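Local atomic coordinates of probable M18 family aminopeptidase 1 (Thermotoga maritima, PDB entry 2GLF), a protein that probably acts as a zinc-dependent metalloaminopeptidase of the M18 family, removing amino acids one at a time from the amino terminus of peptides. Residues 300-303 and 304-308; 313-316 and 317-321; 442-445 and 446-450. All coordinates share one frame; numbering follows the deposited sequence.

Contact 1: 300-303 and 304-308; sequences ILKM and QGAKD
Lys-302 and Ala-306 meet at the carboxyl-terminal turn of the helix. The lysine chain reaches forward over the turn, its NZ giving a hydrogen bond to Ala-306 O at 3.2 Å; bends at chi2 and chi3 (-60° and -67°) carry the ammonium group there. Lys-302 CD passes 4.2 Å from Ala-306 CB, while Leu-301 CB packs against the same methyl at 3.5 Å. The backbone here forms a Schellman motif, a classic way of ending a helix: Ala-306 N bonds to Leu-301 O at 2.7 Å, and Gly-305 N to Lys-302 O at 2.7 Å. Gly-305 is its C-prime residue, with a positive phi of 86°, at which a side chain would press against the carbonyl oxygen of Gln-304. Leu-301 O is gripped twice, since Gln-304 N also donates to it at 2.9 Å, arriving over the face of the carbonyl opposite to Ala-306 N. The aliphatic part of Gln-304 turns back along the helix, CG lying 3.4 Å from Ile-300 O. Farther out, Leu-301 packs on Val-312, Leu-313 and Val-316 of helix 310-318, and Gln-304 rests on Val-78 and Asp-81. Lys-302 NZ has its stronger partner in another chain, a salt bridge to Asp-308 OD2 of a second subunit; Asp-308 of this chain in turn pairs with Lys-302 of a third subunit.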
ATOM      1  N   ILE A 300     -61.795  -0.553  19.203  1.00 26.24           N
ATOM      2  CA  ILE A 300     -62.822  -1.300  18.497  1.00 25.29           C
ATOM      3  C   ILE A 300     -63.331  -2.458  19.356  1.00 26.43           C
ATOM      4  O   ILE A 300     -64.527  -2.765  19.349  1.00 26.80           O
ATOM      5  CB  ILE A 300     -62.275  -1.840  17.146  1.00 19.88           C
ATOM      6  CG1 ILE A 300     -62.012  -0.661  16.200  1.00 18.22           C
ATOM      7  CG2 ILE A 300     -63.260  -2.847  16.524  1.00 17.95           C
ATOM      8  CD1 ILE A 300     -61.387  -1.060  14.883  1.00 14.97           C
ATOM      9  N   LEU A 301     -62.426  -3.092  20.098  1.00 38.25           N
ATOM     10  CA  LEU A 301     -62.804  -4.206  20.959  1.00 38.20           C
ATOM     11  C   LEU A 301     -63.737  -3.769  22.090  1.00 38.25           C
ATOM     12  O   LEU A 301     -64.738  -4.441  22.370  1.00 37.51           O
ATOM     13  CB  LEU A 301     -61.556  -4.877  21.543  1.00 14.74           C
ATOM     14  CG  LEU A 301     -60.798  -5.800  20.586  1.00 15.39           C
ATOM     15  CD1 LEU A 301     -59.560  -6.352  21.277  1.00 14.91           C
ATOM     16  CD2 LEU A 301     -61.710  -6.937  20.142  1.00 13.64           C
ATOM     17  N   LYS A 302     -63.411  -2.650  22.737  1.00 33.93           N
ATOM     18  CA  LYS A 302     -64.237  -2.137  23.827  1.00 33.66           C
ATOM     19  C   LYS A 302     -65.618  -1.839  23.282  1.00 33.46           C
ATOM     20  O   LYS A 302     -66.626  -2.128  23.928  1.00 32.33           O
ATOM     21  CB  LYS A 302     -63.638  -0.859  24.408  1.00 18.97           C
ATOM     22  CG  LYS A 302     -62.279  -1.063  25.031  1.00 19.73           C
ATOM     23  CD  LYS A 302     -62.328  -2.070  26.170  1.00 19.73           C
ATOM     24  CE  LYS A 302     -63.124  -1.537  27.347  1.00 20.09           C
ATOM     25  NZ  LYS A 302     -63.101  -2.490  28.488  1.00 22.43           N
HETATM   26  N   MSE A 303     -65.650  -1.267  22.082  1.00 18.78           N
HETATM   27  CA  MSE A 303     -66.907  -0.931  21.434  1.00 19.86           C
HETATM   28  C   MSE A 303     -67.752  -2.175  21.177  1.00 19.38           C
HETATM   29  O   MSE A 303     -68.971  -2.091  21.072  1.00 19.30           O
HETATM   30  CB  MSE A 303     -66.640  -0.193  20.129  1.00 53.20           C
HETATM   31  CG  MSE A 303     -65.925   1.126  20.335  1.00 54.41           C
HETATM   32 SE   MSE A 303     -65.714   2.114  18.695  1.00 58.31          SE
HETATM   33  CE  MSE A 303     -67.130   3.430  18.912  1.00 56.35           C
ATOM     34  N   GLN A 304     -67.100  -3.327  21.076  1.00 21.22           N
ATOM     35  CA  GLN A 304     -67.808  -4.578  20.861  1.00 21.31           C
ATOM     36  C   GLN A 304     -68.033  -5.262  22.204  1.00 22.13           C
ATOM     37  O   GLN A 304     -68.388  -6.438  22.266  1.00 22.07           O
ATOM     38  CB  GLN A 304     -67.014  -5.486  19.930  1.00 11.86           C
ATOM     39  CG  GLN A 304     -66.988  -4.989  18.503  1.00 11.70           C
ATOM     40  CD  GLN A 304     -66.355  -5.975  17.540  1.00 11.97           C
ATOM     41  OE1 GLN A 304     -66.322  -5.738  16.330  1.00 11.70           O
ATOM     42  NE2 GLN A 304     -65.849  -7.086  18.069  1.00 13.09           N
ATOM     43  N   GLY A 305     -67.815  -4.510  23.279  1.00 31.81           N
ATOM     44  CA  GLY A 305     -68.017  -5.042  24.612  1.00 32.14           C
ATOM     45  C   GLY A 305     -66.850  -5.794  25.218  1.00 33.04           C
ATOM     46  O   GLY A 305     -67.034  -6.495  26.210  1.00 33.47           O
ATOM     47  N   ALA A 306     -65.656  -5.657  24.647  1.00 15.86           N
ATOM     48  CA  ALA A 306     -64.480  -6.354  25.177  1.00 16.18           C
ATOM     49  C   ALA A 306     -64.407  -6.194  26.690  1.00 16.43           C
ATOM     50  O   ALA A 306     -64.514  -5.083  27.216  1.00 15.47           O
ATOM     51  CB  ALA A 306     -63.209  -5.810  24.532  1.00 44.61           C
ATOM     52  N   LYS A 307     -64.226  -7.299  27.401  1.00 33.41           N
ATOM     53  CA  LYS A 307     -64.163  -7.209  28.849  1.00 35.00           C
ATOM     54  C   LYS A 307     -62.748  -6.985  29.373  1.00 35.03           C
ATOM     55  O   LYS A 307     -62.467  -5.939  29.961  1.00 34.37           O
ATOM     56  CB  LYS A 307     -64.778  -8.458  29.481  1.00 62.94           C
ATOM     57  CG  LYS A 307     -65.314  -8.223  30.889  1.00 65.36           C
ATOM     58  CD  LYS A 307     -66.103  -6.913  30.974  1.00 70.26           C
ATOM     59  CE  LYS A 307     -67.229  -6.849  29.949  1.00 72.77           C
ATOM     60  NZ  LYS A 307     -67.848  -5.493  29.873  1.00 73.82           N
ATOM     61  N   ASP A 308     -61.860  -7.954  29.147  1.00 64.49           N
ATOM     62  CA  ASP A 308     -60.475  -7.856  29.607  1.00 65.02           C
ATOM     63  C   ASP A 308     -59.605  -7.035  28.661  1.00 65.18           C
ATOM     64  O   ASP A 308     -58.665  -6.371  29.094  1.00 66.75           O
ATOM     65  CB  ASP A 308     -59.874  -9.248  29.766  1.00 45.11           C
ATOM     66  CG  ASP A 308     -58.580  -9.235  30.547  1.00 45.40           C
ATOM     67  OD1 ASP A 308     -57.625  -8.545  30.130  1.00 44.09           O
ATOM     68  OD2 ASP A 308     -58.519  -9.922  31.584  1.00 47.74           O
TER

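Contact 2: 313-316 and 317-321; sequences LDEV and LENTS
Leu-313 and Leu-317, one turn apart on helix 310-318, bring 313-316 and 317-321 together where the helix hands over to strand 321-329 of the mixed sheet in this alpha/beta metallopeptidase fold. Backbone bonds come first. Leu-317 N donates to Leu-313 O, Glu-318 N to Asp-314 O, and Asn-319 N to Glu-315 O, the last at 2.9 Å. Asn-319 is the first residue to leave helical geometry, and its N also reaches Val-316 O in a weak bond.

Apolar and van der Waals contacts form the second group. Leu-313 CD2 meets the branch point of the next-turn leucine, Leu-317 CG, at 4.0 Å. Beyond the two segments, Val-316 packs on Leu-86 and Leu-317 on Tyr-293 of helix 292-303, while both leucines also touch Arg-291 of a third subunit. Glu-315 lays its CG 3.5 Å from Asn-319 ND2, a van der Waals contact in which the carboxylate and amide planes are turned 67° apart.

The polar side chains find other partners. Asn-319 ND2 makes a weak hydrogen bond to Lys-83 O. Asp-314 OD1 forms salt bridges with Arg-298 and Arg-291 of the third subunit.

The hydroxyl of Thr-320 closes the turn. With OG1 beside the backbone N (chi1 -65°), it donates to Val-316 O while accepting from Leu-86 N; OG1 stands 2.8 Å from Val-316 O, 42° above the plane of that carbonyl.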
ATOM      1  N   LEU A 313     -57.466  -9.345  22.890  1.00 39.03           N
ATOM      2  CA  LEU A 313     -56.563  -8.985  21.806  1.00 38.74           C
ATOM      3  C   LEU A 313     -55.752 -10.202  21.397  1.00 39.24           C
ATOM      4  O   LEU A 313     -55.482 -10.405  20.212  1.00 38.59           O
ATOM      5  CB  LEU A 313     -55.599  -7.895  22.255  1.00 19.88           C
ATOM      6  CG  LEU A 313     -55.765  -6.520  21.623  1.00 19.56           C
ATOM      7  CD1 LEU A 313     -54.614  -5.648  22.084  1.00 20.67           C
ATOM      8  CD2 LEU A 313     -55.784  -6.635  20.099  1.00 19.19           C
ATOM      9  N   ASP A 314     -55.354 -10.998  22.389  1.00 22.20           N
ATOM     10  CA  ASP A 314     -54.579 -12.199  22.129  1.00 23.11           C
ATOM     11  C   ASP A 314     -55.210 -12.973  20.984  1.00 23.76           C
ATOM     12  O   ASP A 314     -54.555 -13.237  19.977  1.00 24.43           O
ATOM     13  CB  ASP A 314     -54.522 -13.093  23.366  1.00 31.63           C
ATOM     14  CG  ASP A 314     -53.584 -12.565  24.425  1.00 34.23           C
ATOM     15  OD1 ASP A 314     -52.544 -11.985  24.049  1.00 36.90           O
ATOM     16  OD2 ASP A 314     -53.876 -12.748  25.630  1.00 33.69           O
ATOM     17  N   GLU A 315     -56.485 -13.328  21.141  1.00 23.73           N
ATOM     18  CA  GLU A 315     -57.192 -14.081  20.109  1.00 23.90           C
ATOM     19  C   GLU A 315     -57.256 -13.243  18.845  1.00 22.01           C
ATOM     20  O   GLU A 315     -56.955 -13.733  17.757  1.00 22.28           O
ATOM     21  CB  GLU A 315     -58.612 -14.436  20.556  1.00 57.55           C
ATOM     22  CG  GLU A 315     -59.351 -15.331  19.563  1.00 60.04           C
ATOM     23  CD  GLU A 315     -60.806 -15.574  19.937  1.00 61.92           C
ATOM     24  OE1 GLU A 315     -61.486 -16.354  19.232  1.00 67.92           O
ATOM     25  OE2 GLU A 315     -61.275 -14.984  20.934  1.00 65.83           O
ATOM     26  N   VAL A 316     -57.648 -11.980  18.994  1.00 21.73           N
ATOM     27  CA  VAL A 316     -57.738 -11.085  17.851  1.00 20.22           C
ATOM     28  C   VAL A 316     -56.446 -11.203  17.047  1.00 20.15           C
ATOM     29  O   VAL A 316     -56.477 -11.600  15.880  1.00 19.23           O
ATOM     30  CB  VAL A 316     -57.948  -9.605  18.290  1.00 19.17           C
ATOM     31  CG1 VAL A 316     -58.014  -8.701  17.066  1.00 15.87           C
ATOM     32  CG2 VAL A 316     -59.234  -9.474  19.104  1.00 17.30           C
ATOM     33  N   LEU A 317     -55.315 -10.883  17.671  1.00 23.52           N
ATOM     34  CA  LEU A 317     -54.022 -10.967  16.992  1.00 23.47           C
ATOM     35  C   LEU A 317     -53.663 -12.405  16.626  1.00 24.43           C
ATOM     36  O   LEU A 317     -52.986 -12.637  15.629  1.00 25.59           O
ATOM     37  CB  LEU A 317     -52.918 -10.376  17.870  1.00 15.36           C
ATOM     38  CG  LEU A 317     -53.030  -8.882  18.178  1.00 15.61           C
ATOM     39  CD1 LEU A 317     -52.183  -8.548  19.409  1.00 15.36           C
ATOM     40  CD2 LEU A 317     -52.604  -8.069  16.962  1.00 15.36           C
ATOM     41  N   GLU A 318     -54.113 -13.360  17.441  1.00 15.07           N
ATOM     42  CA  GLU A 318     -53.868 -14.788  17.214  1.00 16.30           C
ATOM     43  C   GLU A 318     -54.350 -15.154  15.806  1.00 15.65           C
ATOM     44  O   GLU A 318     -53.690 -15.886  15.067  1.00 15.44           O
ATOM     45  CB  GLU A 318     -54.633 -15.606  18.251  1.00 49.91           C
ATOM     46  CG  GLU A 318     -53.804 -16.662  18.940  1.00 57.07           C
ATOM     47  CD  GLU A 318     -53.223 -17.657  17.972  1.00 68.38           C
ATOM     48  OE1 GLU A 318     -52.406 -17.247  17.119  1.00 72.61           O
ATOM     49  OE2 GLU A 318     -53.591 -18.849  18.063  1.00 71.76           O
ATOM     50  N   ASN A 319     -55.531 -14.656  15.464  1.00 37.01           N
ATOM     51  CA  ASN A 319     -56.092 -14.853  14.140  1.00 37.19           C
ATOM     52  C   ASN A 319     -55.636 -13.562  13.477  1.00 36.42           C
ATOM     53  O   ASN A 319     -54.838 -12.830  14.065  1.00 37.63           O
ATOM     54  CB  ASN A 319     -57.617 -14.921  14.209  1.00 49.43           C
ATOM     55  CG  ASN A 319     -58.107 -15.965  15.201  1.00 50.72           C
ATOM     56  OD1 ASN A 319     -57.719 -17.134  15.137  1.00 52.11           O
ATOM     57  ND2 ASN A 319     -58.964 -15.547  16.123  1.00 48.70           N
ATOM     58  N   THR A 320     -56.124 -13.258  12.284  1.00 10.45           N
ATOM     59  CA  THR A 320     -55.698 -12.033  11.599  1.00  8.67           C
ATOM     60  C   THR A 320     -54.461 -12.282  10.751  1.00  7.70           C
ATOM     61  O   THR A 320     -53.364 -12.485  11.259  1.00  6.80           O
ATOM     62  CB  THR A 320     -55.351 -10.869  12.582  1.00 15.56           C
ATOM     63  OG1 THR A 320     -56.527 -10.466  13.296  1.00 15.29           O
ATOM     64  CG2 THR A 320     -54.779  -9.675  11.818  1.00 14.92           C
ATOM     65  N   SER A 321     -54.658 -12.265   9.445  1.00 24.64           N
ATOM     66  CA  SER A 321     -53.573 -12.468   8.516  1.00 24.06           C
ATOM     67  C   SER A 321     -53.084 -11.082   8.133  1.00 23.34           C
ATOM     68  O   SER A 321     -53.885 -10.202   7.811  1.00 22.51           O
ATOM     69  CB  SER A 321     -54.084 -13.211   7.289  1.00 42.14           C
ATOM     70  OG  SER A 321     -54.815 -14.359   7.685  1.00 44.60           O
TER

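Contact 3: 442-445 and 446-450; sequences AYRS and LMEKL
Arg-444 and Glu-448 sit one helical turn apart, and Glu-448 OE1 meets the edge of the Arg-444 guanidinium. The guanidinium offers NE in its own plane to this oxygen, a salt bridge that includes a weak hydrogen bond, NE to OE1, of 3.3 Å, long but almost straight at 176°. The carboxylate plane stands 84° to the guanidinium, so a single oxygen does the work. Arg-444 runs fully extended, CG anti to the backbone N (chi1 174°), with NH1 turned to Tyr-440 OH. Glu-448 OE1 has a stronger partner in Asn-265 N, which also holds this oxygen, from outside the helix. Replacing Arg-444 by an alanine would probably leave the Glu-448 carboxylate without its positive mate and Tyr-440 OH without the NH1 contact.

Elsewhere on the turn, the Leu-446 side chain packs on Val-379 and Ile-323. The Tyr-443 side chain packs on helix 248-263 and on Ile-323 of strand 321-329, its OH bonded to Met-417 O. The Arg-444 to Glu-448 pair is an i to i+4 salt bridge on the C-terminal helix 433-449, which packs against the mixed sheet of the metallopeptidase domain, the Tyr-443 side chain lying about 10 Å from a bound manganese ion.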
ATOM      1  N   ALA A 442     -54.308  -8.709  -6.150  1.00 13.68           N
ATOM      2  CA  ALA A 442     -53.817  -9.611  -5.114  1.00 13.68           C
ATOM      3  C   ALA A 442     -54.295  -9.175  -3.727  1.00 13.68           C
ATOM      4  O   ALA A 442     -54.836  -9.979  -2.969  1.00 13.68           O
ATOM      5  CB  ALA A 442     -52.294  -9.668  -5.156  1.00 11.08           C
ATOM      6  N   TYR A 443     -54.103  -7.899  -3.405  1.00 12.83           N
ATOM      7  CA  TYR A 443     -54.513  -7.358  -2.109  1.00 14.19           C
ATOM      8  C   TYR A 443     -56.007  -7.493  -1.823  1.00 14.83           C
ATOM      9  O   TYR A 443     -56.406  -7.781  -0.696  1.00 13.51           O
ATOM     10  CB  TYR A 443     -54.133  -5.880  -2.011  1.00 17.18           C
ATOM     11  CG  TYR A 443     -52.660  -5.626  -1.795  1.00 18.61           C
ATOM     12  CD1 TYR A 443     -52.158  -4.327  -1.810  1.00 19.72           C
ATOM     13  CD2 TYR A 443     -51.767  -6.678  -1.573  1.00 17.42           C
ATOM     14  CE1 TYR A 443     -50.802  -4.076  -1.610  1.00 21.29           C
ATOM     15  CE2 TYR A 443     -50.411  -6.438  -1.373  1.00 19.61           C
ATOM     16  CZ  TYR A 443     -49.936  -5.132  -1.393  1.00 20.37           C
ATOM     17  OH  TYR A 443     -48.599  -4.872  -1.199  1.00 17.54           O
ATOM     18  N   ARG A 444     -56.828  -7.270  -2.844  1.00 27.80           N
ATOM     19  CA  ARG A 444     -58.277  -7.343  -2.703  1.00 29.55           C
ATOM     20  C   ARG A 444     -58.753  -8.765  -2.476  1.00 30.53           C
ATOM     21  O   ARG A 444     -59.544  -9.029  -1.569  1.00 30.74           O
ATOM     22  CB  ARG A 444     -58.957  -6.780  -3.950  1.00 25.02           C
ATOM     23  CG  ARG A 444     -60.460  -6.943  -3.953  1.00 26.24           C
ATOM     24  CD  ARG A 444     -61.088  -6.368  -5.211  1.00 31.81           C
ATOM     25  NE  ARG A 444     -62.506  -6.702  -5.299  1.00 34.43           N
ATOM     26  CZ  ARG A 444     -63.330  -6.239  -6.233  1.00 34.43           C
ATOM     27  NH1 ARG A 444     -62.880  -5.411  -7.169  1.00 33.78           N
ATOM     28  NH2 ARG A 444     -64.605  -6.602  -6.227  1.00 35.76           N
ATOM     29  N   SER A 445     -58.271  -9.679  -3.308  1.00 26.30           N
ATOM     30  CA  SER A 445     -58.663 -11.070  -3.191  1.00 27.74           C
ATOM     31  C   SER A 445     -58.045 -11.739  -1.964  1.00 28.21           C
ATOM     32  O   SER A 445     -58.475 -12.812  -1.560  1.00 29.09           O
ATOM     33  CB  SER A 445     -58.294 -11.825  -4.468  1.00 30.40           C
ATOM     34  OG  SER A 445     -56.938 -11.618  -4.807  1.00 32.77           O
ATOM     35  N   LEU A 446     -57.036 -11.112  -1.370  1.00 22.25           N
ATOM     36  CA  LEU A 446     -56.422 -11.683  -0.180  1.00 22.65           C
ATOM     37  C   LEU A 446     -57.199 -11.260   1.057  1.00 23.54           C
ATOM     38  O   LEU A 446     -57.264 -12.001   2.044  1.00 23.79           O
ATOM     39  CB  LEU A 446     -54.965 -11.245  -0.047  1.00 14.86           C
ATOM     40  CG  LEU A 446     -53.935 -12.090  -0.799  1.00 14.49           C
ATOM     41  CD1 LEU A 446     -52.571 -11.453  -0.649  1.00 14.81           C
ATOM     42  CD2 LEU A 446     -53.923 -13.514  -0.257  1.00 12.56           C
HETATM   43  N   MSE A 447     -57.783 -10.066   1.010  1.00 30.98           N
HETATM   44  CA  MSE A 447     -58.572  -9.574   2.133  1.00 32.05           C
HETATM   45  C   MSE A 447     -59.891 -10.332   2.131  1.00 31.82           C
HETATM   46  O   MSE A 447     -60.459 -10.626   3.185  1.00 31.62           O
HETATM   47  CB  MSE A 447     -58.862  -8.085   1.980  1.00 50.63           C
HETATM   48  CG  MSE A 447     -57.638  -7.217   1.871  1.00 52.04           C
HETATM   49 SE   MSE A 447     -58.110  -5.380   1.484  1.00 53.78          SE
HETATM   50  CE  MSE A 447     -57.385  -4.534   3.066  1.00 53.09           C
ATOM     51  N   GLU A 448     -60.361 -10.647   0.927  1.00 26.63           N
ATOM     52  CA  GLU A 448     -61.622 -11.354   0.727  1.00 27.04           C
ATOM     53  C   GLU A 448     -61.593 -12.846   1.023  1.00 27.21           C
ATOM     54  O   GLU A 448     -62.539 -13.384   1.600  1.00 27.35           O
ATOM     55  CB  GLU A 448     -62.104 -11.177  -0.719  1.00 33.75           C
ATOM     56  CG  GLU A 448     -62.690  -9.814  -1.056  1.00 32.96           C
ATOM     57  CD  GLU A 448     -63.054  -9.679  -2.534  1.00 34.46           C
ATOM     58  OE1 GLU A 448     -63.713  -8.676  -2.897  1.00 37.54           O
ATOM     59  OE2 GLU A 448     -62.676 -10.568  -3.334  1.00 34.77           O
ATOM     60  N   LYS A 449     -60.511 -13.513   0.637  1.00 26.98           N
ATOM     61  CA  LYS A 449     -60.430 -14.956   0.806  1.00 26.22           C
ATOM     62  C   LYS A 449     -59.547 -15.522   1.919  1.00 25.78           C
ATOM     63  O   LYS A 449     -59.627 -16.717   2.197  1.00 25.61           O
ATOM     64  CB  LYS A 449     -60.028 -15.591  -0.531  1.00 29.07           C
ATOM     65  CG  LYS A 449     -60.804 -15.072  -1.745  1.00 31.26           C
ATOM     66  CD  LYS A 449     -62.065 -15.875  -2.032  1.00 36.81           C
ATOM     67  CE  LYS A 449     -63.161 -15.652  -0.999  1.00 38.16           C
ATOM     68  NZ  LYS A 449     -63.766 -14.294  -1.068  1.00 41.48           N
ATOM     69  N   LEU A 450     -58.708 -14.712   2.560  1.00 41.98           N
ATOM     70  CA  LEU A 450     -57.880 -15.273   3.631  1.00 41.56           C
ATOM     71  C   LEU A 450     -58.695 -15.528   4.891  1.00 41.34           C
ATOM     72  O   LEU A 450     -58.581 -16.637   5.459  1.00 35.59           O
ATOM     73  CB  LEU A 450     -56.680 -14.372   3.973  1.00 12.82           C
ATOM     74  CG  LEU A 450     -55.365 -14.654   3.227  1.00 12.05           C
ATOM     75  CD1 LEU A 450     -54.201 -14.093   4.017  1.00 12.05           C
ATOM     76  CD2 LEU A 450     -55.170 -16.143   3.039  1.00 12.05           C
ATOM     77  OXT LEU A 450     -59.436 -14.611   5.296  1.00 35.59           O
TER

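The three contacts follow one another along the chain, each at or near the end of a helix: contact 1 lies at the end of helix 292-303, contact 2 at that of helix 310-318, and contact 3 on the C-terminal helix 433-449. The first two helices are consecutive; the third comes much later. Contacts 1 and 2, with centres 14 Å apart, touch through apolar side chains. Contact 2 then leads into strand 321-329, where Ser-321 CB meets Leu-450 CD1 of contact 3 at 3.4 Å; those centres are 18 Å apart. Contacts 1 and 3 do not touch. Contacts 1 and 2 both meet other subunits, while contact 3 meets none and lies nearest the chain centre.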